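Local coordinates for kelch domain-containing protein (Colletotrichum graminicola M1.001, PDB 5C86) that oxidises alcohols, probably with molecular oxygen as electron acceptor, at a copper centre like that of galactose oxidase, on a kelch-repeat beta-propeller, at residues R83-G88 against G129-I134; S96-D99 against S105-W108; S122-S127 against G187-A192. One frame throughout, in Å; residues are numbered along the deposited sequence.

Contact 1: R83-G88 against G129-I134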
ATOM      1  N   ARG A  83      -9.826  10.776   2.190  1.00 15.31           N
ATOM      2  CA  ARG A  83      -9.990  11.041   0.781  1.00 16.58           C
ATOM      3  C   ARG A  83      -8.834  10.412   0.039  1.00 14.42           C
ATOM      4  O   ARG A  83      -7.706  10.428   0.550  1.00 16.30           O
ATOM      5  CB  ARG A  83      -9.984  12.566   0.566  1.00 16.29           C
ATOM      6  CG  ARG A  83     -11.147  13.224   1.290  1.00 18.98           C
ATOM      7  CD  ARG A  83     -11.283  14.668   0.847  1.00 19.50           C
ATOM      8  NE  ARG A  83     -10.037  15.356   0.960  1.00 21.40           N
ATOM      9  CZ  ARG A  83      -9.678  16.487   0.338  1.00 22.48           C
ATOM     10  NH1 ARG A  83     -10.565  17.176  -0.409  1.00 24.10           N
ATOM     11  NH2 ARG A  83      -8.490  16.982   0.546  1.00 22.96           N
ATOM     12  N   ILE A  84      -9.146   9.831  -1.119  1.00 14.98           N
ATOM     13  CA  ILE A  84      -8.119   9.222  -2.004  1.00 14.54           C
ATOM     14  C   ILE A  84      -7.644  10.268  -2.996  1.00 14.16           C
ATOM     15  O   ILE A  84      -8.438  10.759  -3.804  1.00 16.28           O
ATOM     16  CB  ILE A  84      -8.663   8.000  -2.723  1.00 14.02           C
ATOM     17  CG1 ILE A  84      -9.302   7.001  -1.780  1.00 17.37           C
ATOM     18  CG2 ILE A  84      -7.541   7.400  -3.563  1.00 15.01           C
ATOM     19  CD1 ILE A  84     -10.136   6.003  -2.442  1.00 19.20           C
ATOM     20  N   ILE A  85      -6.417  10.659  -2.842  1.00 12.73           N
ATOM     21  CA  ILE A  85      -5.787  11.671  -3.688  1.00 13.45           C
ATOM     22  C   ILE A  85      -4.898  11.005  -4.714  1.00 14.11           C
ATOM     23  O   ILE A  85      -3.917  10.329  -4.348  1.00 14.65           O
ATOM     24  CB  ILE A  85      -5.049  12.687  -2.858  1.00 15.10           C
ATOM     25  CG1 ILE A  85      -6.032  13.491  -1.908  1.00 15.85           C
ATOM     26  CG2 ILE A  85      -4.276  13.692  -3.753  1.00 17.57           C
ATOM     27  CD1 ILE A  85      -5.394  14.518  -0.997  1.00 19.27           C
ATOM     28  N   VAL A  86      -5.196  11.166  -6.021  1.00 14.70           N
ATOM     29  CA  VAL A  86      -4.504  10.534  -7.098  1.00 14.46           C
ATOM     30  C   VAL A  86      -3.844  11.603  -7.974  1.00 15.26           C
ATOM     31  O   VAL A  86      -4.515  12.535  -8.408  1.00 15.81           O
ATOM     32  CB  VAL A  86      -5.458   9.630  -7.866  1.00 14.57           C
ATOM     33  CG1 VAL A  86      -4.818   8.961  -9.024  1.00 14.30           C
ATOM     34  CG2 VAL A  86      -6.105   8.567  -6.983  1.00 14.87           C
ATOM     35  N   THR A  87      -2.575  11.440  -8.259  1.00 13.17           N
ATOM     36  CA  THR A  87      -1.755  12.458  -8.915  1.00 14.48           C
ATOM     37  C   THR A  87      -1.186  11.920 -10.195  1.00 15.03           C
ATOM     38  O   THR A  87      -0.577  10.857 -10.251  1.00 13.79           O
ATOM     39  CB  THR A  87      -0.624  12.933  -8.043  1.00 14.59           C
ATOM     40  OG1 THR A  87       0.050  11.826  -7.343  1.00 15.09           O
ATOM     41  CG2 THR A  87      -1.113  13.868  -7.015  1.00 15.72           C
ATOM     42  N   GLY A  88      -1.268  12.737 -11.257  1.00 14.51           N
ATOM     43  CA  GLY A  88      -0.489  12.452 -12.495  1.00 13.63           C
ATOM     44  C   GLY A  88      -0.901  11.207 -13.185  1.00 12.51           C
ATOM     45  O   GLY A  88      -2.050  10.763 -13.155  1.00 15.13           O
ATOM     46  N   GLY A 129      -0.090  15.489   7.513  1.00 14.72           N
ATOM     47  CA  GLY A 129      -1.209  15.342   6.691  1.00 14.19           C
ATOM     48  C   GLY A 129      -1.013  15.912   5.264  1.00 15.36           C
ATOM     49  O   GLY A 129      -1.950  15.882   4.467  1.00 16.26           O
ATOM     50  N   LYS A 130       0.202  16.264   4.956  1.00 15.94           N
ATOM     51  CA  LYS A 130       0.492  16.770   3.603  1.00 15.81           C
ATOM     52  C   LYS A 130       0.768  15.596   2.697  1.00 16.26           C
ATOM     53  O   LYS A 130       0.947  14.478   3.174  1.00 16.21           O
ATOM     54  CB  LYS A 130       1.679  17.751   3.638  1.00 16.55           C
ATOM     55  CG  LYS A 130       1.282  19.022   4.369  1.00 20.12           C
ATOM     56  CD  LYS A 130       2.421  20.010   4.333  1.00 23.42           C
ATOM     57  CE  LYS A 130       1.962  21.291   5.025  1.00 26.55           C
ATOM     58  NZ  LYS A 130       3.125  22.200   5.208  1.00 32.81           N
ATOM     59  N   ILE A 131       0.775  15.840   1.391  1.00 14.78           N
ATOM     60  CA  ILE A 131       1.021  14.760   0.395  1.00 15.56           C
ATOM     61  C   ILE A 131       2.319  15.048  -0.325  1.00 16.73           C
ATOM     62  O   ILE A 131       2.406  16.094  -1.047  1.00 17.77           O
ATOM     63  CB  ILE A 131      -0.070  14.565  -0.636  1.00 15.64           C
ATOM     64  CG1 ILE A 131      -1.490  14.513  -0.093  1.00 18.02           C
ATOM     65  CG2 ILE A 131       0.297  13.433  -1.540  1.00 16.58           C
ATOM     66  CD1 ILE A 131      -1.787  13.455   0.954  1.00 18.33           C
ATOM     67  N   PHE A 132       3.334  14.237  -0.137  1.00 15.32           N
ATOM     68  CA  PHE A 132       4.688  14.429  -0.739  1.00 14.67           C
ATOM     69  C   PHE A 132       4.779  13.541  -1.947  1.00 16.93           C
ATOM     70  O   PHE A 132       4.438  12.321  -1.854  1.00 14.91           O
ATOM     71  CB  PHE A 132       5.761  14.080   0.269  1.00 15.84           C
ATOM     72  CG  PHE A 132       7.153  14.091  -0.224  1.00 15.60           C
ATOM     73  CD1 PHE A 132       7.768  15.276  -0.638  1.00 16.97           C
ATOM     74  CD2 PHE A 132       7.865  12.896  -0.334  1.00 17.10           C
ATOM     75  CE1 PHE A 132       9.122  15.279  -0.975  1.00 16.24           C
ATOM     76  CE2 PHE A 132       9.209  12.901  -0.751  1.00 18.21           C
ATOM     77  CZ  PHE A 132       9.842  14.094  -1.074  1.00 17.33           C
ATOM     78  N   VAL A 133       5.257  14.100  -3.065  1.00 14.51           N
ATOM     79  CA  VAL A 133       5.546  13.242  -4.250  1.00 14.14           C
ATOM     80  C   VAL A 133       6.956  13.498  -4.722  1.00 16.77           C
ATOM     81  O   VAL A 133       7.490  14.634  -4.574  1.00 16.34           O
ATOM     82  CB  VAL A 133       4.567  13.440  -5.425  1.00 14.48           C
ATOM     83  CG1 VAL A 133       3.112  13.270  -5.032  1.00 15.35           C
ATOM     84  CG2 VAL A 133       4.668  14.834  -6.031  1.00 15.57           C
ATOM     85  N   ILE A 134       7.558  12.459  -5.309  1.00 14.42           N
ATOM     86  CA  ILE A 134       8.851  12.626  -5.896  1.00 14.60           C
ATOM     87  C   ILE A 134       9.049  11.604  -6.997  1.00 15.42           C
ATOM     88  O   ILE A 134       8.506  10.495  -6.962  1.00 14.87           O
ATOM     89  CB  ILE A 134       9.977  12.587  -4.833  1.00 13.99           C
ATOM     90  CG1 ILE A 134      11.323  13.155  -5.390  1.00 16.56           C
ATOM     91  CG2 ILE A 134      10.170  11.163  -4.259  1.00 14.75           C
ATOM     92  CD1 ILE A 134      12.344  13.429  -4.337  1.00 17.68           C
TER
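I85 and I131 meet across the seam between two sheets, the far end of one side chain lying against the middle of the other. From CB of I85 the two branches part. CG2 is set back, while CG1, anti to the carbonyl carbon (chi1 -63°), starts the longer arm that carries the contact. That arm runs on fully extended (chi2 178°), and its terminal CD1 comes to rest 4.0 Å from I131 CG1; I131 CD1, whose own chain is folded back (chi2 -57°), lies 4.2 Å from the same I85 CD1. The two isoleucines cross obliquely. Strands 84-87 and 131-134 are each the second strand of consecutive four-stranded antiparallel blades of the kelch propeller. Their backbones do not pair: the CA atoms of I85 and I131 are 8.5 Å apart, a spacing that only side chains can bridge. Two positions further along both strands T87 and V133 meet end-on, T87 OG1 standing 4.1 Å from V133 CG1. No hydrogen bond joins 83-88 to 129-134; the threonine hydroxyl makes a weak one within its own blade, to G75 O, and T87 O a weak one to Q121 NE2. Beta-branched residues suit these places, since they are at ease in extended strands and carry methyl groups close to the backbone. F132, the residue between I131 and V133, turns to the other side of its sheet and packs on C124.

Contact 2: S96-D99 against S105-W108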
ATOM      1  N   SER A  96      -6.611  14.600  -8.669  1.00 15.23           N
ATOM      2  CA  SER A  96      -7.971  14.330  -8.419  1.00 15.84           C
ATOM      3  C   SER A  96      -8.233  13.752  -7.018  1.00 16.64           C
ATOM      4  O   SER A  96      -7.310  13.137  -6.453  1.00 16.54           O
ATOM      5  CB  SER A  96      -8.496  13.381  -9.341  1.00 16.24           C
ATOM      6  OG  SER A  96      -8.375  13.793 -10.718  1.00 18.76           O
ATOM      7  N   VAL A  97      -9.469  13.870  -6.535  1.00 17.00           N
ATOM      8  CA  VAL A  97      -9.827  13.430  -5.187  1.00 15.85           C
ATOM      9  C   VAL A  97     -11.145  12.699  -5.231  1.00 17.96           C
ATOM     10  O   VAL A  97     -12.092  13.111  -5.921  1.00 18.18           O
ATOM     11  CB  VAL A  97      -9.658  14.521  -4.141  1.00 17.35           C
ATOM     12  CG1 VAL A  97     -10.644  15.674  -4.313  1.00 18.13           C
ATOM     13  CG2 VAL A  97      -9.814  13.924  -2.738  1.00 16.77           C
ATOM     14  N   LEU A  98     -11.252  11.542  -4.556  1.00 14.64           N
ATOM     15  CA  LEU A  98     -12.475  10.919  -4.273  1.00 16.69           C
ATOM     16  C   LEU A  98     -12.690  10.957  -2.776  1.00 17.35           C
ATOM     17  O   LEU A  98     -11.915  10.293  -1.997  1.00 18.02           O
ATOM     18  CB  LEU A  98     -12.600   9.502  -4.810  1.00 17.56           C
ATOM     19  CG  LEU A  98     -13.864   8.748  -4.475  1.00 19.04           C
ATOM     20  CD1 LEU A  98     -15.090   9.396  -5.116  1.00 20.97           C
ATOM     21  CD2 LEU A  98     -13.838   7.317  -4.936  1.00 20.10           C
ATOM     22  N   ASP A  99     -13.785  11.578  -2.356  1.00 16.95           N
ATOM     23  CA  ASP A  99     -14.163  11.672  -0.927  1.00 18.90           C
ATOM     24  C   ASP A  99     -15.319  10.732  -0.717  1.00 21.65           C
ATOM     25  O   ASP A  99     -16.468  10.979  -1.196  1.00 18.84           O
ATOM     26  CB  ASP A  99     -14.495  13.104  -0.538  1.00 21.35           C
ATOM     27  CG  ASP A  99     -14.958  13.259   0.944  1.00 25.10           C
ATOM     28  OD1 ASP A  99     -15.047  12.274   1.710  1.00 21.48           O
ATOM     29  OD2 ASP A  99     -15.181  14.439   1.297  1.00 29.90           O
ATOM     30  N   SER A 105     -19.471   5.957  -5.545  1.00 25.20           N
ATOM     31  CA  SER A 105     -19.603   6.065  -6.988  1.00 25.73           C
ATOM     32  C   SER A 105     -19.758   7.511  -7.436  1.00 23.89           C
ATOM     33  O   SER A 105     -19.933   7.764  -8.622  1.00 24.96           O
ATOM     34  CB  SER A 105     -20.767   5.216  -7.459  1.00 28.61           C
ATOM     35  OG  SER A 105     -20.570   3.892  -6.976  1.00 32.78           O
ATOM     36  N   SER A 106     -19.606   8.474  -6.535  1.00 22.58           N
ATOM     37  CA  SER A 106     -19.684   9.850  -6.893  1.00 22.36           C
ATOM     38  C   SER A 106     -18.465  10.298  -7.757  1.00 23.85           C
ATOM     39  O   SER A 106     -17.452   9.577  -7.837  1.00 19.88           O
ATOM     40  CB  SER A 106     -19.874  10.682  -5.629  1.00 24.51           C
ATOM     41  OG  SER A 106     -18.701  10.866  -4.806  1.00 26.20           O
ATOM     42  N   PRO A 107     -18.519  11.503  -8.362  1.00 22.37           N
ATOM     43  CA  PRO A 107     -17.432  11.894  -9.273  1.00 23.00           C
ATOM     44  C   PRO A 107     -16.134  12.204  -8.536  1.00 22.31           C
ATOM     45  O   PRO A 107     -16.144  12.829  -7.475  1.00 22.23           O
ATOM     46  CB  PRO A 107     -17.982  13.151  -9.970  1.00 25.66           C
ATOM     47  CG  PRO A 107     -19.514  12.981  -9.884  1.00 25.10           C
ATOM     48  CD  PRO A 107     -19.730  12.371  -8.535  1.00 25.89           C
ATOM     49  N   TRP A 108     -15.019  11.822  -9.145  1.00 18.86           N
ATOM     50  CA  TRP A 108     -13.736  12.329  -8.685  1.00 19.63           C
ATOM     51  C   TRP A 108     -13.739  13.796  -8.983  1.00 21.70           C
ATOM     52  O   TRP A 108     -14.218  14.224 -10.076  1.00 26.13           O
ATOM     53  CB  TRP A 108     -12.596  11.661  -9.446  1.00 19.41           C
ATOM     54  CG  TRP A 108     -12.410  10.185  -9.070  1.00 17.19           C
ATOM     55  CD1 TRP A 108     -13.161   9.129  -9.378  1.00 19.33           C
ATOM     56  CD2 TRP A 108     -11.326   9.684  -8.231  1.00 16.37           C
ATOM     57  NE1 TRP A 108     -12.632   7.962  -8.797  1.00 18.71           N
ATOM     58  CE2 TRP A 108     -11.509   8.322  -8.110  1.00 16.84           C
ATOM     59  CE3 TRP A 108     -10.259  10.290  -7.616  1.00 16.49           C
ATOM     60  CZ2 TRP A 108     -10.641   7.515  -7.350  1.00 15.82           C
ATOM     61  CZ3 TRP A 108      -9.413   9.530  -6.920  1.00 17.65           C
ATOM     62  CH2 TRP A 108      -9.610   8.166  -6.783  1.00 15.83           C
TER
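The indole of W108 carries L98 on one face: L98 CB stands 3.5 Å from the centroid of the six-membered ring and only 4° off its normal, a CH-pi contact of nearly vertical approach. L98 CD2 continues over the CZ2 side of the ring, 4.0 Å from that atom. S96 CB comes in obliquely, 4.0 Å from W108 CE3, and at the pyrrole edge NE1 makes a weak hydrogen bond to Q65 OE1. I84 and V86 of the neighbouring strand also pack on this indole.

With CG of L98 anti to its backbone N (chi1 177°), the leucine chain crosses that of W108 at about a right angle, and its other methyl, CD1, reaches the loop 3.6 Å from S106 O. At the root of the W108 side chain, CA lies 3.3 Å from V97 O in a CA-H...O contact. The contact joins the end of strand 95-98 to the loop leading into strand 109-111, the third and fourth strands of one propeller blade.

Leucine suits its place by supplying C-H groups, tryptophan by its broad pi face. With no conventional hydrogen bond between these two segments, dispersion, CH-pi attraction and the weak CA-H...O contact probably hold them together.

Contact 3: S122-S127 against G187-A192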
ATOM      1  N   SER A 122       6.013   8.116  -6.660  1.00 13.52           N
ATOM      2  CA  SER A 122       5.394   7.691  -5.411  1.00 12.32           C
ATOM      3  C   SER A 122       4.919   8.949  -4.676  1.00 13.68           C
ATOM      4  O   SER A 122       5.556  10.036  -4.701  1.00 14.30           O
ATOM      5  CB  SER A 122       6.393   6.903  -4.622  1.00 14.33           C
ATOM      6  OG  SER A 122       6.651   5.649  -5.280  1.00 13.27           O
ATOM      7  N   SER A 123       3.820   8.750  -3.968  1.00 12.06           N
ATOM      8  CA  SER A 123       3.158   9.743  -3.174  1.00 12.73           C
ATOM      9  C   SER A 123       2.995   9.182  -1.765  1.00 13.88           C
ATOM     10  O   SER A 123       2.584   8.006  -1.617  1.00 13.52           O
ATOM     11  CB  SER A 123       1.774   9.911  -3.797  1.00 13.36           C
ATOM     12  OG  SER A 123       1.010  10.877  -3.075  1.00 15.82           O
ATOM     13  N   CYS A 124       3.138  10.024  -0.774  1.00 12.91           N
ATOM     14  CA  CYS A 124       2.814   9.594   0.593  1.00 13.30           C
ATOM     15  C   CYS A 124       2.281  10.730   1.433  1.00 14.27           C
ATOM     16  O   CYS A 124       2.652  11.896   1.279  1.00 14.85           O
ATOM     17  CB  CYS A 124       4.067   8.996   1.271  1.00 14.63           C
ATOM     18  SG  CYS A 124       5.501  10.124   1.491  1.00 15.78           S
ATOM     19  N   THR A 125       1.462  10.351   2.411  1.00 11.47           N
ATOM     20  CA  THR A 125       0.881  11.212   3.372  1.00 12.74           C
ATOM     21  C   THR A 125       1.876  11.382   4.480  1.00 11.90           C
ATOM     22  O   THR A 125       2.306  10.423   5.133  1.00 12.24           O
ATOM     23  CB  THR A 125      -0.427  10.670   3.878  1.00 12.63           C
ATOM     24  OG1 THR A 125      -1.308  10.534   2.785  1.00 13.17           O
ATOM     25  CG2 THR A 125      -1.089  11.632   4.829  1.00 13.87           C
ATOM     26  N   THR A 126       2.196  12.638   4.841  1.00 13.16           N
ATOM     27  CA  THR A 126       3.180  12.866   5.862  1.00 12.63           C
ATOM     28  C   THR A 126       2.524  12.981   7.258  1.00 12.51           C
ATOM     29  O   THR A 126       1.299  13.017   7.389  1.00 14.16           O
ATOM     30  CB  THR A 126       4.022  14.160   5.614  1.00 15.66           C
ATOM     31  OG1 THR A 126       3.164  15.296   5.906  1.00 16.50           O
ATOM     32  CG2 THR A 126       4.449  14.211   4.196  1.00 15.59           C
ATOM     33  N   SER A 127       3.384  13.081   8.251  1.00 14.36           N
ATOM     34  CA  SER A 127       2.914  13.261   9.642  1.00 14.86           C
ATOM     35  C   SER A 127       2.061  14.518   9.809  1.00 16.06           C
ATOM     36  O   SER A 127       1.282  14.650  10.744  1.00 15.27           O
ATOM     37  CB  SER A 127       4.070  13.297  10.574  1.00 16.47           C
ATOM     38  OG  SER A 127       4.944  14.436  10.370  1.00 16.17           O
ATOM     39  N   GLY A 187       7.592  15.282   9.763  1.00 17.46           N
ATOM     40  CA  GLY A 187       7.497  15.619   8.368  1.00 16.39           C
ATOM     41  C   GLY A 187       8.562  14.985   7.534  1.00 17.14           C
ATOM     42  O   GLY A 187       8.671  15.351   6.377  1.00 17.11           O
ATOM     43  N   SER A 188       9.327  14.049   8.063  1.00 15.19           N
ATOM     44  CA  SER A 188      10.355  13.379   7.358  1.00 14.12           C
ATOM     45  C   SER A 188       9.731  12.262   6.458  1.00 15.52           C
ATOM     46  O   SER A 188       8.648  11.768   6.767  1.00 13.99           O
ATOM     47  CB  SER A 188      11.371  12.796   8.265  1.00 16.94           C
ATOM     48  OG  SER A 188      10.811  11.710   8.995  1.00 15.81           O
ATOM     49  N   VAL A 189      10.464  11.891   5.434  1.00 15.43           N
ATOM     50  CA  VAL A 189      10.126  10.777   4.531  1.00 15.05           C
ATOM     51  C   VAL A 189      11.388  10.019   4.266  1.00 14.78           C
ATOM     52  O   VAL A 189      12.381  10.600   3.780  1.00 15.78           O
ATOM     53  CB  VAL A 189       9.441  11.235   3.269  1.00 13.53           C
ATOM     54  CG1 VAL A 189       9.252  10.025   2.314  1.00 14.38           C
ATOM     55  CG2 VAL A 189       8.133  11.912   3.490  1.00 15.00           C
ATOM     56  N   LEU A 190      11.430   8.725   4.554  1.00 12.82           N
ATOM     57  CA  LEU A 190      12.498   7.911   4.163  1.00 13.10           C
ATOM     58  C   LEU A 190      12.258   7.357   2.770  1.00 14.60           C
ATOM     59  O   LEU A 190      11.214   6.697   2.562  1.00 13.98           O
ATOM     60  CB  LEU A 190      12.735   6.746   5.100  1.00 13.42           C
ATOM     61  CG  LEU A 190      13.808   5.744   4.724  1.00 14.47           C
ATOM     62  CD1 LEU A 190      15.157   6.447   4.752  1.00 15.18           C
ATOM     63  CD2 LEU A 190      13.831   4.532   5.621  1.00 15.33           C
ATOM     64  N   GLN A 191      13.195   7.573   1.851  1.00 12.84           N
ATOM     65  CA  GLN A 191      13.233   6.771   0.606  1.00 13.03           C
ATOM     66  C   GLN A 191      14.089   5.595   0.808  1.00 13.88           C
ATOM     67  O   GLN A 191      15.303   5.678   0.926  1.00 14.51           O
ATOM     68  CB  GLN A 191      13.690   7.642  -0.542  1.00 12.00           C
ATOM     69  CG  GLN A 191      14.109   6.899  -1.787  1.00 12.42           C
ATOM     70  CD  GLN A 191      15.599   6.690  -1.891  1.00 14.38           C
ATOM     71  OE1 GLN A 191      16.414   7.477  -1.363  1.00 15.88           O
ATOM     72  NE2 GLN A 191      15.997   5.552  -2.533  1.00 15.85           N
ATOM     73  N   ALA A 192      13.462   4.439   1.028  1.00 12.42           N
ATOM     74  CA  ALA A 192      14.084   3.203   1.391  1.00 12.19           C
ATOM     75  C   ALA A 192      14.661   2.378   0.258  1.00 13.37           C
ATOM     76  O   ALA A 192      15.344   1.396   0.471  1.00 14.06           O
ATOM     77  CB  ALA A 192      13.132   2.373   2.280  1.00 11.81           C
TER
HETATM   78  O   HOH W   1       6.175  12.546   7.814  1.00 14.27           O
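C124 presses its sulfur against both methyls of V189, SG lying 3.8 Å from CG1 and 3.8 Å from CG2. The thiol gets there because it stands between its own backbone N and carbonyl carbon (chi1 62°). T126 CG2 adds a looser touch, 4.4 Å from V189 CG2. At the end of the contact the chemistry turns polar: the backbone N of G187 donates to S127 OG over 2.8 Å in a bent bond, with 133° at the hydrogen. Beside it a water bridges the two segments, accepting from S127 N at 2.9 Å and donating to S188 O at 2.8 Å.

A second shell sets these groups. L181 of the adjoining strand 181-183, the first of its blade, packs on both C124 and V189, and F132 also lies on V189. T126 OG1 takes hydrogen bonds from the backbone N of E128 and of K130, bracing the turn that presents S127, and T203 OG1 bonds to G187 O. Glycine suits position 187 because the backbone there has a positive phi (80°). Strand 122-125 is the first strand of one propeller blade and 188-191 the second of the following blade. On C124 also rests T427 of the C-terminal domain, close in sequence to H423, a copper ligand in another structure of this protein.

A compact, polarisable thiol against valine needs no hydrogen bond, whereas G187 N, S127 N and S188 O find partners across the seam in a serine hydroxyl and a water, implying a seam apolar along the strands and hydrogen-bonded at the loop end.

Contacts 1 and 3 are buried seams between successive blades; contact 2 lies further from the centre of the chain, within a single blade and partly open at its loop. They form a chain of shared elements. Strand 84-87 of contact 1 pairs with strand 95-98 of contact 2 through V86 N to S96 O and I84 N to L98 O, and strand 131-134 of contact 1 pairs with 122-125 of contact 3 through F132 N to C124 O. Contacts 2 and 3 do not touch. Chemistry follows place: aliphatic packing in contact 1, an aromatic face at the blade's outer turn in contact 2, and thiol packing with polar bridging in contact 3.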